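Local coordinates for protein glutathione S-transferase-3 (Necator americanus, PDB 3W8S) that probably catalyses the conjugation of glutathione to electrophilic substrates, as a glutathione-binding sigma-class transferase, at residues I17-F22 / D31-H36; Q63-A68 / S90-Y95; I67-A72 / L153-L158; V71-G76 / F83-V88. All coordinates share one frame; numbering follows the deposited sequence.

Contact 1: I17-F22 / D31-H36; sequences IIRQIF and DIRLSH
Two guanidinium groups lie flat on each other: those of Arg19 and Arg33 have centres 3.7 Å apart and planes only 19° off parallel. NH2 of Arg33 sits over one face of the Arg19 group, while NH2 of Arg19 covers a face of the Arg33 group. Their edges are turned to one carboxylate, that of Asp31. Arg19 NE donates to Asp31 OD1 at 2.8 Å with an N-H...O angle of 161°, close to the guanidinium plane and on the syn side of the oxygen. The other oxygen, OD2, is gripped side-on by Arg33, whose NE lies 3.2 Å and NH2 3.1 Å from that same atom. Asp31 thus gives one oxygen to each arginine, and this shared carboxylate is consistent with the two cations lying flat on each other. A water bridges the two segments, accepting from Arg19 NH2 (2.8 Å) and donating to Asp31 OD1 and Ile32 O. Arg19 arrives there as an extended chain from CG to NE, crossing Asp31 at about a right angle. Both arginines have a second acid, Glu16 for Arg19 NH1 and Asp10 for Arg33 NH1. The network ties helix 16-25 to strand 30-34 within the beta-alpha-beta unit that opens the thioredoxin-like domain; the strand runs parallel to strand 4-9, and the helix packs its Ile18 and Ile21 against helix 64-75.

Contact 2: Q63-A68 / S90-Y95; sequences QSFAIA and SITDQY. With GSH (glutathione), chain B.
Ser64 OG donates a 2.7 Å hydrogen bond to O12 of glutathione, and the backbone N of the same residue reaches the other carboxylate oxygen, O11, at 2.8 Å with an angle of 159°. One residue therefore holds both oxygens of the alpha-carboxylate of the gamma-glutamyl residue and fixes its rotation. Gln63 holds the amino end: its OE1 accepts from glutathione N1 at 2.8 Å, from a side chain bent at chi2 (-73°). Gln63 is the N-cap of helix 64-75, so the carboxylate meets the first turn of that helix, whose dipole would probably stabilise the negative charge. This is the glutamyl-binding corner of the glutathione transferase fold, where the thioredoxin-like domain faces the all-helical one; Asp97 of the second subunit also bonds the ligand. Beside the carboxylate, Phe65 bridges to helix 82-101, with O12 near its ring plane at the edge. Its CE2 lies 3.9 Å from Thr92 CB, the two side chains sliding past each other in opposite directions, while Thr92 OG1 is bonded to the carbonyl of Asp89. At the far end of the ring, Phe65 CZ meets Tyr95 CD2 at 3.8 Å, edge to edge, and Tyr159 stacks on Phe65.

Contact 3: I67-A72 / L153-L158; sequences IARFVA and LTFADL
Phe155 points its CB from the first turn of helix 155-170 toward helix 64-75, and the ring beyond it packs in the interface between the thioredoxin-like and all-helical domains of the transferase fold. With chi1 at 71°, CG lies between the backbone N and the carbonyl carbon, and the ring is carried out to the small residues of the facing helix. CG itself is 4.1 Å from Ala72 CB. One branch comes closer: CD1 is 3.4 Å from Ala72 CB, a tight approach, and CE1 follows at 3.9 Å from that same methyl. On the other branch CD2 lies 4.0 Å from Ala68 CB. At the tip, CZ reaches past the methyls to the backbone, 3.9 Å from Arg69 CA, with the backbone N of Arg69 over one face of the ring. The short side chains of Ala68 and Ala72, one helical turn apart, are consistent with so near an approach. The head of Arg69 goes instead to Asp89, and to Asp89 of the second subunit. Val88 and Thr92 of helix 82-101 also touch Phe155, which lies within a capping box formed by Thr154 and Asp157. Thr154 OG1 takes a weak capping bond from Ala156 N, whereas the sound bond of the box runs from Thr154 N to Asp157 OD2 at 2.9 Å, using the anti lone pair.

Contact 4: V71-G76 / F83-V88; sequences VAKKFG and FEEALV
Lys73 and Glu85 each place CG beside the backbone N, with chi1 at -81° and -70°, and each then runs out from its own helix as a largely extended chain. Lys73 stays straight through chi3 and turns at the last bond, where chi4 of -8° nearly eclipses NZ with CG. That turn carries the ammonium to the carboxylate, although the CB of Lys73 does not itself point at the other helix. NZ lies 3.1 Å from Glu85 OE1, a salt bridge whose hydrogen bond is weak. The approach is lopsided: OE2 of Glu85 stays 3.9 Å from Lys73 NZ, so one oxygen takes most of the contact. Long side chains span the separation, the CA atoms of Lys73 and Glu85 being 9.0 Å apart. The pair joins helix 64-75, near its end in the thioredoxin-like domain, to helix 82-101, just past the linker between the two domains. Lys73 also packs on Lys73 of the second subunit. The single weak bond and the near-eclipsed end torsion suggest a loosely fixed ion pair at the partly exposed surface, one that links the two helices through charge rather than through close packing.

Along the chain contact 1 closes first; contacts 2, 3 and 4 all use helix 64-75, and contact 4 is nested inside the loop that contact 2 closes. Contact 1 belongs to the thioredoxin-like domain alone, its centre 14 to 20 Å from the others, but Ile18 and Ile21 of its helix pack on helix 64-75. The remaining three form a closer group, with centres 8 Å apart for contacts 2 and 3 and 6 Å for contacts 3 and 4; all touch the second subunit. Helix 64-75 meets helix 82-101 in contacts 2 and 4 and helix 155-170 in contact 3, so it carries the joint between the thioredoxin-like and all-helical domains, its N-terminal end at the glutathione site.

Contact 1: I17-F22 / D31-H36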
# COMPACT_ATOMS: atom_id res chain seq x y z
N ILE A 17 7.53 -0.81 -12.81
CA ILE A 17 8.30 -1.81 -12.01
C ILE A 17 7.85 -3.24 -12.28
O ILE A 17 8.66 -4.19 -12.33
CB ILE A 17 8.24 -1.51 -10.48
CG1 ILE A 17 8.91 -0.16 -10.18
CG2 ILE A 17 8.92 -2.62 -9.68
CD1 ILE A 17 10.08 0.36 -11.01
N ILE A 18 6.54 -3.41 -12.46
CA ILE A 18 6.00 -4.72 -12.83
C ILE A 18 6.69 -5.20 -14.15
O ILE A 18 7.11 -6.36 -14.23
CB ILE A 18 4.48 -4.67 -13.03
CG1 ILE A 18 3.76 -4.35 -11.67
CG2 ILE A 18 3.95 -5.99 -13.61
CD1 ILE A 18 2.43 -3.61 -11.87
N ARG A 19 6.80 -4.31 -15.16
CA ARG A 19 7.50 -4.65 -16.44
C ARG A 19 8.94 -5.05 -16.20
O ARG A 19 9.45 -6.05 -16.78
CB ARG A 19 7.48 -3.42 -17.35
CG ARG A 19 6.05 -3.03 -17.74
CD ARG A 19 6.13 -2.01 -18.85
NE ARG A 19 4.80 -1.44 -19.23
CZ ARG A 19 4.41 -0.17 -18.99
NH1 ARG A 19 5.19 0.68 -18.28
NH2 ARG A 19 3.15 0.22 -19.40
N GLN A 20 9.60 -4.29 -15.31
CA GLN A 20 11.02 -4.59 -15.03
C GLN A 20 11.21 -5.93 -14.29
O GLN A 20 12.26 -6.60 -14.47
CB GLN A 20 11.68 -3.47 -14.23
CG GLN A 20 11.64 -2.18 -15.03
CD GLN A 20 12.32 -1.03 -14.32
OE1 GLN A 20 12.86 -1.22 -13.24
NE2 GLN A 20 12.34 0.18 -14.97
N ILE A 21 10.25 -6.31 -13.44
CA ILE A 21 10.30 -7.65 -12.82
C ILE A 21 10.19 -8.78 -13.86
O ILE A 21 11.00 -9.73 -13.83
CB ILE A 21 9.27 -7.84 -11.71
CG1 ILE A 21 9.56 -6.84 -10.54
CG2 ILE A 21 9.33 -9.28 -11.17
CD1 ILE A 21 8.29 -6.53 -9.72
N PHE A 22 9.28 -8.64 -14.80
CA PHE A 22 9.19 -9.59 -15.95
C PHE A 22 10.50 -9.58 -16.71
O PHE A 22 11.02 -10.65 -17.05
CB PHE A 22 8.05 -9.23 -16.91
CG PHE A 22 6.70 -9.63 -16.41
CD1 PHE A 22 6.40 -10.96 -16.15
CD2 PHE A 22 5.69 -8.68 -16.26
CE1 PHE A 22 5.14 -11.33 -15.64
CE2 PHE A 22 4.42 -9.05 -15.78
CZ PHE A 22 4.12 -10.39 -15.51
N ASP A 31 2.41 -6.68 -23.10
CA ASP A 31 2.49 -5.36 -22.52
C ASP A 31 1.43 -4.49 -23.21
O ASP A 31 1.74 -3.88 -24.22
CB ASP A 31 3.85 -4.75 -22.81
CG ASP A 31 4.17 -3.54 -21.92
OD1 ASP A 31 3.49 -3.30 -20.85
OD2 ASP A 31 5.09 -2.78 -22.32
N ILE A 32 0.21 -4.44 -22.67
CA ILE A 32 -0.95 -3.82 -23.35
C ILE A 32 -1.03 -2.36 -22.91
O ILE A 32 -0.95 -2.09 -21.68
CB ILE A 32 -2.22 -4.57 -22.98
CG1 ILE A 32 -2.13 -6.03 -23.50
CG2 ILE A 32 -3.45 -3.82 -23.50
CD1 ILE A 32 -3.15 -6.93 -22.88
N ARG A 33 -1.12 -1.44 -23.86
CA ARG A 33 -1.01 -0.04 -23.53
C ARG A 33 -2.24 0.63 -24.19
O ARG A 33 -2.32 0.70 -25.39
CB ARG A 33 0.31 0.57 -24.03
CG ARG A 33 1.52 0.21 -23.14
CD ARG A 33 2.81 0.66 -23.80
NE ARG A 33 3.98 0.09 -23.09
CZ ARG A 33 4.92 0.82 -22.49
NH1 ARG A 33 4.86 2.17 -22.54
NH2 ARG A 33 5.94 0.19 -21.86
N LEU A 34 -3.22 1.03 -23.39
CA LEU A 34 -4.49 1.54 -23.95
C LEU A 34 -4.38 3.03 -24.15
O LEU A 34 -3.77 3.72 -23.32
CB LEU A 34 -5.64 1.25 -23.01
CG LEU A 34 -5.91 -0.18 -22.58
CD1 LEU A 34 -7.09 -0.27 -21.60
CD2 LEU A 34 -6.21 -0.97 -23.86
N SER A 35 -5.02 3.53 -25.22
CA SER A 35 -5.02 4.95 -25.50
C SER A 35 -6.04 5.59 -24.62
O SER A 35 -7.00 4.93 -24.12
CB SER A 35 -5.44 5.25 -26.98
OG SER A 35 -6.78 4.81 -27.22
N HIS A 36 -5.90 6.90 -24.46
CA HIS A 36 -6.92 7.69 -23.73
C HIS A 36 -8.31 7.49 -24.38
O HIS A 36 -9.30 7.31 -23.70
CB HIS A 36 -6.48 9.18 -23.68
CG HIS A 36 -7.55 10.13 -23.20
ND1 HIS A 36 -7.74 10.43 -21.86
CD2 HIS A 36 -8.49 10.85 -23.88
CE1 HIS A 36 -8.76 11.27 -21.73
NE2 HIS A 36 -9.22 11.55 -22.94
O HOH W 1 1.37 -1.93 -19.96

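Contact 2: Q63-A68 / S90-Y95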
# COMPACT_ATOMS: atom_id res chain seq x y z
N GLN A 63 -4.16 -3.29 -8.78
CA GLN A 63 -3.41 -2.61 -7.73
C GLN A 63 -1.94 -2.82 -7.95
O GLN A 63 -1.45 -3.90 -7.66
CB GLN A 63 -3.90 -2.95 -6.30
CG GLN A 63 -5.20 -2.16 -5.90
CD GLN A 63 -4.93 -0.70 -5.62
OE1 GLN A 63 -3.78 -0.23 -5.50
NE2 GLN A 63 -5.99 0.04 -5.49
N SER A 64 -1.22 -1.77 -8.41
CA SER A 64 0.14 -1.96 -8.92
C SER A 64 1.05 -2.62 -7.87
O SER A 64 1.84 -3.49 -8.24
CB SER A 64 0.73 -0.57 -9.35
OG SER A 64 0.87 0.23 -8.19
N PHE A 65 0.93 -2.28 -6.57
CA PHE A 65 1.84 -2.94 -5.62
C PHE A 65 1.47 -4.38 -5.31
O PHE A 65 2.34 -5.25 -5.12
CB PHE A 65 2.01 -2.13 -4.32
CG PHE A 65 2.71 -0.82 -4.56
CD1 PHE A 65 2.02 0.29 -5.06
CD2 PHE A 65 4.07 -0.70 -4.40
CE1 PHE A 65 2.69 1.51 -5.32
CE2 PHE A 65 4.72 0.51 -4.60
CZ PHE A 65 4.07 1.59 -5.10
N ALA A 66 0.17 -4.66 -5.34
CA ALA A 66 -0.23 -6.07 -5.17
C ALA A 66 0.30 -6.93 -6.37
O ALA A 66 0.71 -8.10 -6.19
CB ALA A 66 -1.74 -6.15 -5.00
N ILE A 67 0.20 -6.40 -7.58
CA ILE A 67 0.72 -7.07 -8.81
C ILE A 67 2.26 -7.20 -8.75
O ILE A 67 2.80 -8.25 -9.03
CB ILE A 67 0.38 -6.26 -10.09
CG1 ILE A 67 -1.15 -6.22 -10.34
CG2 ILE A 67 1.05 -6.87 -11.32
CD1 ILE A 67 -1.58 -4.97 -11.19
N ALA A 68 2.96 -6.12 -8.40
CA ALA A 68 4.43 -6.19 -8.36
C ALA A 68 4.84 -7.28 -7.37
O ALA A 68 5.73 -8.10 -7.65
CB ALA A 68 5.05 -4.86 -7.97
N SER A 90 7.49 -2.89 3.57
CA SER A 90 7.42 -1.62 4.38
C SER A 90 8.06 -0.49 3.53
O SER A 90 7.60 0.64 3.50
CB SER A 90 8.17 -1.77 5.75
OG SER A 90 9.61 -1.74 5.63
N ILE A 91 9.15 -0.83 2.81
CA ILE A 91 9.82 0.17 2.01
C ILE A 91 8.95 0.63 0.83
O ILE A 91 8.88 1.88 0.54
CB ILE A 91 11.23 -0.32 1.45
CG1 ILE A 91 12.30 -0.35 2.59
CG2 ILE A 91 11.65 0.60 0.31
CD1 ILE A 91 13.56 -1.14 2.20
N THR A 92 8.29 -0.30 0.15
CA THR A 92 7.39 0.11 -0.95
C THR A 92 6.16 0.87 -0.42
O THR A 92 5.71 1.78 -1.05
CB THR A 92 7.03 -1.06 -1.88
OG1 THR A 92 6.30 -2.02 -1.14
CG2 THR A 92 8.36 -1.74 -2.34
N ASP A 93 5.68 0.55 0.78
CA ASP A 93 4.59 1.33 1.36
C ASP A 93 5.08 2.76 1.71
O ASP A 93 4.34 3.75 1.53
CB ASP A 93 4.04 0.64 2.62
CG ASP A 93 2.92 -0.41 2.28
OD1 ASP A 93 2.51 -0.52 1.08
OD2 ASP A 93 2.44 -1.08 3.23
N GLN A 94 6.29 2.87 2.22
CA GLN A 94 6.82 4.24 2.46
C GLN A 94 6.95 5.07 1.15
O GLN A 94 6.80 6.31 1.13
CB GLN A 94 8.19 4.17 3.20
CG GLN A 94 8.75 5.56 3.68
CD GLN A 94 7.83 6.25 4.70
OE1 GLN A 94 7.01 5.60 5.40
NE2 GLN A 94 8.01 7.57 4.86
N TYR A 95 7.40 4.39 0.09
CA TYR A 95 7.56 5.00 -1.21
C TYR A 95 6.16 5.50 -1.70
O TYR A 95 6.01 6.59 -2.23
CB TYR A 95 8.11 3.92 -2.18
CG TYR A 95 8.05 4.36 -3.62
CD1 TYR A 95 8.99 5.26 -4.10
CD2 TYR A 95 7.03 3.90 -4.50
CE1 TYR A 95 8.96 5.73 -5.42
CE2 TYR A 95 6.99 4.36 -5.83
CZ TYR A 95 7.99 5.26 -6.27
OH TYR A 95 8.03 5.76 -7.55
N1 GSH B . -3.47 2.48 -6.08
CA1 GSH B . -3.64 2.23 -7.51
C1 GSH B . -2.45 1.42 -8.00
O11 GSH B . -2.56 0.63 -8.96
O12 GSH B . -1.36 1.56 -7.40
CB1 GSH B . -3.75 3.54 -8.30
CG1 GSH B . -4.18 3.21 -9.75
CD1 GSH B . -4.33 4.49 -10.58
OE1 GSH B . -4.15 5.61 -10.10
N2 GSH B . -4.73 4.35 -11.85
CA2 GSH B . -4.86 5.47 -12.76
C2 GSH B . -6.09 5.25 -13.60
O2 GSH B . -6.34 4.12 -14.02
CB2 GSH B . -3.62 5.49 -13.68
SG2 GSH B . -3.52 7.01 -14.63
N3 GSH B . -6.86 6.31 -13.90
CA3 GSH B . -7.94 6.20 -14.86
C3 GSH B . -9.29 6.21 -14.16
O31 GSH B . -10.31 6.06 -14.84
O32 GSH B . -9.35 6.34 -12.92

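Contact 3: I67-A72 / L153-L158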
# COMPACT_ATOMS: atom_id res chain seq x y z
N ILE A 67 0.20 -6.40 -7.58
CA ILE A 67 0.72 -7.07 -8.81
C ILE A 67 2.26 -7.20 -8.75
O ILE A 67 2.80 -8.25 -9.03
CB ILE A 67 0.38 -6.26 -10.09
CG1 ILE A 67 -1.15 -6.22 -10.34
CG2 ILE A 67 1.05 -6.87 -11.32
CD1 ILE A 67 -1.58 -4.97 -11.19
N ALA A 68 2.96 -6.12 -8.40
CA ALA A 68 4.43 -6.19 -8.36
C ALA A 68 4.84 -7.28 -7.37
O ALA A 68 5.73 -8.10 -7.65
CB ALA A 68 5.05 -4.86 -7.97
N ARG A 69 4.19 -7.27 -6.20
CA ARG A 69 4.50 -8.28 -5.18
C ARG A 69 4.23 -9.71 -5.69
O ARG A 69 5.04 -10.60 -5.48
CB ARG A 69 3.78 -8.04 -3.79
CG ARG A 69 4.20 -9.04 -2.72
CD ARG A 69 3.45 -8.85 -1.40
NE ARG A 69 3.67 -7.46 -1.03
CZ ARG A 69 2.82 -6.45 -1.14
NH1 ARG A 69 1.55 -6.60 -1.59
NH2 ARG A 69 3.28 -5.29 -0.83
N PHE A 70 3.07 -9.91 -6.27
CA PHE A 70 2.70 -11.20 -6.82
C PHE A 70 3.78 -11.73 -7.82
O PHE A 70 4.24 -12.88 -7.67
CB PHE A 70 1.37 -11.10 -7.57
CG PHE A 70 0.96 -12.41 -8.25
CD1 PHE A 70 0.50 -13.49 -7.49
CD2 PHE A 70 1.02 -12.54 -9.64
CE1 PHE A 70 0.14 -14.71 -8.10
CE2 PHE A 70 0.69 -13.77 -10.27
CZ PHE A 70 0.22 -14.86 -9.49
N VAL A 71 4.17 -10.89 -8.80
CA VAL A 71 5.17 -11.26 -9.83
C VAL A 71 6.57 -11.42 -9.17
O VAL A 71 7.31 -12.41 -9.47
CB VAL A 71 5.16 -10.19 -10.96
CG1 VAL A 71 6.23 -10.44 -11.99
CG2 VAL A 71 3.83 -10.36 -11.75
N ALA A 72 6.94 -10.47 -8.30
CA ALA A 72 8.23 -10.59 -7.63
C ALA A 72 8.30 -11.91 -6.85
O ALA A 72 9.35 -12.51 -6.81
CB ALA A 72 8.48 -9.42 -6.70
N LEU A 153 18.99 -8.05 -5.11
CA LEU A 153 18.01 -7.15 -5.65
C LEU A 153 16.59 -7.58 -5.27
O LEU A 153 16.25 -8.74 -5.39
CB LEU A 153 18.16 -7.25 -7.17
CG LEU A 153 17.37 -6.19 -7.96
CD1 LEU A 153 18.06 -4.85 -7.81
CD2 LEU A 153 17.38 -6.60 -9.43
N THR A 154 15.77 -6.63 -4.83
CA THR A 154 14.34 -6.89 -4.66
C THR A 154 13.57 -5.77 -5.37
O THR A 154 14.15 -4.79 -5.80
CB THR A 154 13.94 -6.90 -3.18
OG1 THR A 154 14.11 -5.57 -2.59
CG2 THR A 154 14.78 -8.00 -2.42
N PHE A 155 12.25 -5.91 -5.48
CA PHE A 155 11.51 -4.86 -6.15
C PHE A 155 11.50 -3.54 -5.34
O PHE A 155 11.23 -2.49 -5.91
CB PHE A 155 10.10 -5.31 -6.63
CG PHE A 155 9.10 -5.54 -5.53
CD1 PHE A 155 9.12 -6.69 -4.72
CD2 PHE A 155 8.08 -4.62 -5.32
CE1 PHE A 155 8.16 -6.93 -3.74
CE2 PHE A 155 7.14 -4.85 -4.28
CZ PHE A 155 7.19 -6.00 -3.48
N ALA A 156 11.83 -3.58 -4.04
CA ALA A 156 12.03 -2.28 -3.39
C ALA A 156 13.18 -1.50 -4.05
O ALA A 156 13.06 -0.30 -4.25
CB ALA A 156 12.28 -2.43 -1.86
N ASP A 157 14.29 -2.19 -4.38
CA ASP A 157 15.45 -1.56 -5.06
C ASP A 157 14.95 -0.97 -6.40
O ASP A 157 15.29 0.17 -6.82
CB ASP A 157 16.53 -2.63 -5.35
CG ASP A 157 17.18 -3.10 -4.11
OD1 ASP A 157 17.71 -2.21 -3.40
OD2 ASP A 157 17.20 -4.34 -3.78
N LEU A 158 14.08 -1.72 -7.04
CA LEU A 158 13.67 -1.27 -8.40
C LEU A 158 12.85 0.05 -8.29
O LEU A 158 13.06 0.94 -9.11
CB LEU A 158 12.82 -2.36 -9.13
CG LEU A 158 13.54 -3.70 -9.40
CD1 LEU A 158 12.48 -4.67 -9.99
CD2 LEU A 158 14.64 -3.44 -10.47

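Contact 4: V71-G76 / F83-V88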
# COMPACT_ATOMS: atom_id res chain seq x y z
N VAL A 71 4.17 -10.89 -8.80
CA VAL A 71 5.17 -11.26 -9.83
C VAL A 71 6.57 -11.42 -9.17
O VAL A 71 7.31 -12.41 -9.47
CB VAL A 71 5.16 -10.19 -10.96
CG1 VAL A 71 6.23 -10.44 -11.99
CG2 VAL A 71 3.83 -10.36 -11.75
N ALA A 72 6.94 -10.47 -8.30
CA ALA A 72 8.23 -10.59 -7.63
C ALA A 72 8.30 -11.91 -6.85
O ALA A 72 9.35 -12.51 -6.81
CB ALA A 72 8.48 -9.42 -6.70
N LYS A 73 7.20 -12.35 -6.22
CA LYS A 73 7.28 -13.56 -5.38
C LYS A 73 7.43 -14.78 -6.35
O LYS A 73 8.16 -15.73 -6.03
CB LYS A 73 6.04 -13.78 -4.43
CG LYS A 73 6.00 -12.97 -3.06
CD LYS A 73 4.66 -13.06 -2.17
CE LYS A 73 4.60 -12.14 -0.94
NZ LYS A 73 5.90 -11.37 -0.57
N LYS A 74 6.77 -14.75 -7.51
CA LYS A 74 6.88 -15.86 -8.49
C LYS A 74 8.31 -15.97 -8.96
O LYS A 74 8.82 -17.08 -9.14
CB LYS A 74 6.02 -15.64 -9.75
CG LYS A 74 4.52 -15.74 -9.49
CD LYS A 74 4.04 -17.20 -9.48
CE LYS A 74 2.52 -17.27 -9.21
NZ LYS A 74 2.08 -18.64 -8.76
N PHE A 75 8.99 -14.83 -9.11
CA PHE A 75 10.32 -14.85 -9.80
C PHE A 75 11.51 -14.63 -8.88
O PHE A 75 12.66 -14.56 -9.32
CB PHE A 75 10.24 -13.88 -10.97
CG PHE A 75 9.18 -14.30 -11.98
CD1 PHE A 75 9.24 -15.58 -12.55
CD2 PHE A 75 8.12 -13.46 -12.33
CE1 PHE A 75 8.28 -16.01 -13.47
CE2 PHE A 75 7.13 -13.88 -13.22
CZ PHE A 75 7.20 -15.17 -13.79
N GLY A 76 11.25 -14.55 -7.57
CA GLY A 76 12.38 -14.49 -6.63
C GLY A 76 12.90 -13.06 -6.35
O GLY A 76 14.02 -12.92 -5.86
N PHE A 83 10.71 -12.38 6.96
CA PHE A 83 10.93 -11.05 7.55
C PHE A 83 11.45 -10.01 6.51
O PHE A 83 10.99 -8.85 6.46
CB PHE A 83 11.83 -11.12 8.79
CG PHE A 83 11.88 -9.78 9.55
CD1 PHE A 83 10.81 -9.39 10.34
CD2 PHE A 83 12.96 -8.94 9.43
CE1 PHE A 83 10.83 -8.16 11.01
CE2 PHE A 83 13.02 -7.73 10.13
CZ PHE A 83 11.94 -7.35 10.91
N GLU A 84 12.35 -10.44 5.65
CA GLU A 84 12.86 -9.63 4.59
C GLU A 84 11.77 -9.26 3.60
O GLU A 84 11.80 -8.18 3.06
CB GLU A 84 13.85 -10.44 3.79
CG GLU A 84 15.27 -10.23 4.11
CD GLU A 84 16.13 -10.73 2.93
OE1 GLU A 84 15.79 -10.79 1.62
OE2 GLU A 84 17.17 -11.09 3.38
N GLU A 85 10.83 -10.17 3.32
CA GLU A 85 9.68 -9.82 2.49
C GLU A 85 8.89 -8.66 3.10
O GLU A 85 8.44 -7.79 2.38
CB GLU A 85 8.74 -11.04 2.22
CG GLU A 85 9.47 -12.01 1.28
CD GLU A 85 8.59 -13.12 0.68
OE1 GLU A 85 7.52 -13.42 1.17
OE2 GLU A 85 8.99 -13.73 -0.35
N ALA A 86 8.65 -8.73 4.42
CA ALA A 86 7.95 -7.67 5.15
C ALA A 86 8.76 -6.34 5.10
O ALA A 86 8.20 -5.28 4.87
CB ALA A 86 7.71 -8.14 6.61
N LEU A 87 10.09 -6.39 5.25
CA LEU A 87 10.88 -5.17 5.09
C LEU A 87 10.74 -4.59 3.68
O LEU A 87 10.59 -3.40 3.49
CB LEU A 87 12.40 -5.49 5.38
CG LEU A 87 12.71 -5.85 6.85
CD1 LEU A 87 14.25 -6.19 7.01
CD2 LEU A 87 12.38 -4.65 7.80
N VAL A 88 10.76 -5.44 2.68
CA VAL A 88 10.59 -4.99 1.31
C VAL A 88 9.24 -4.30 1.19
O VAL A 88 9.15 -3.21 0.67
CB VAL A 88 10.71 -6.19 0.32
CG1 VAL A 88 10.21 -5.79 -1.09
CG2 VAL A 88 12.20 -6.64 0.22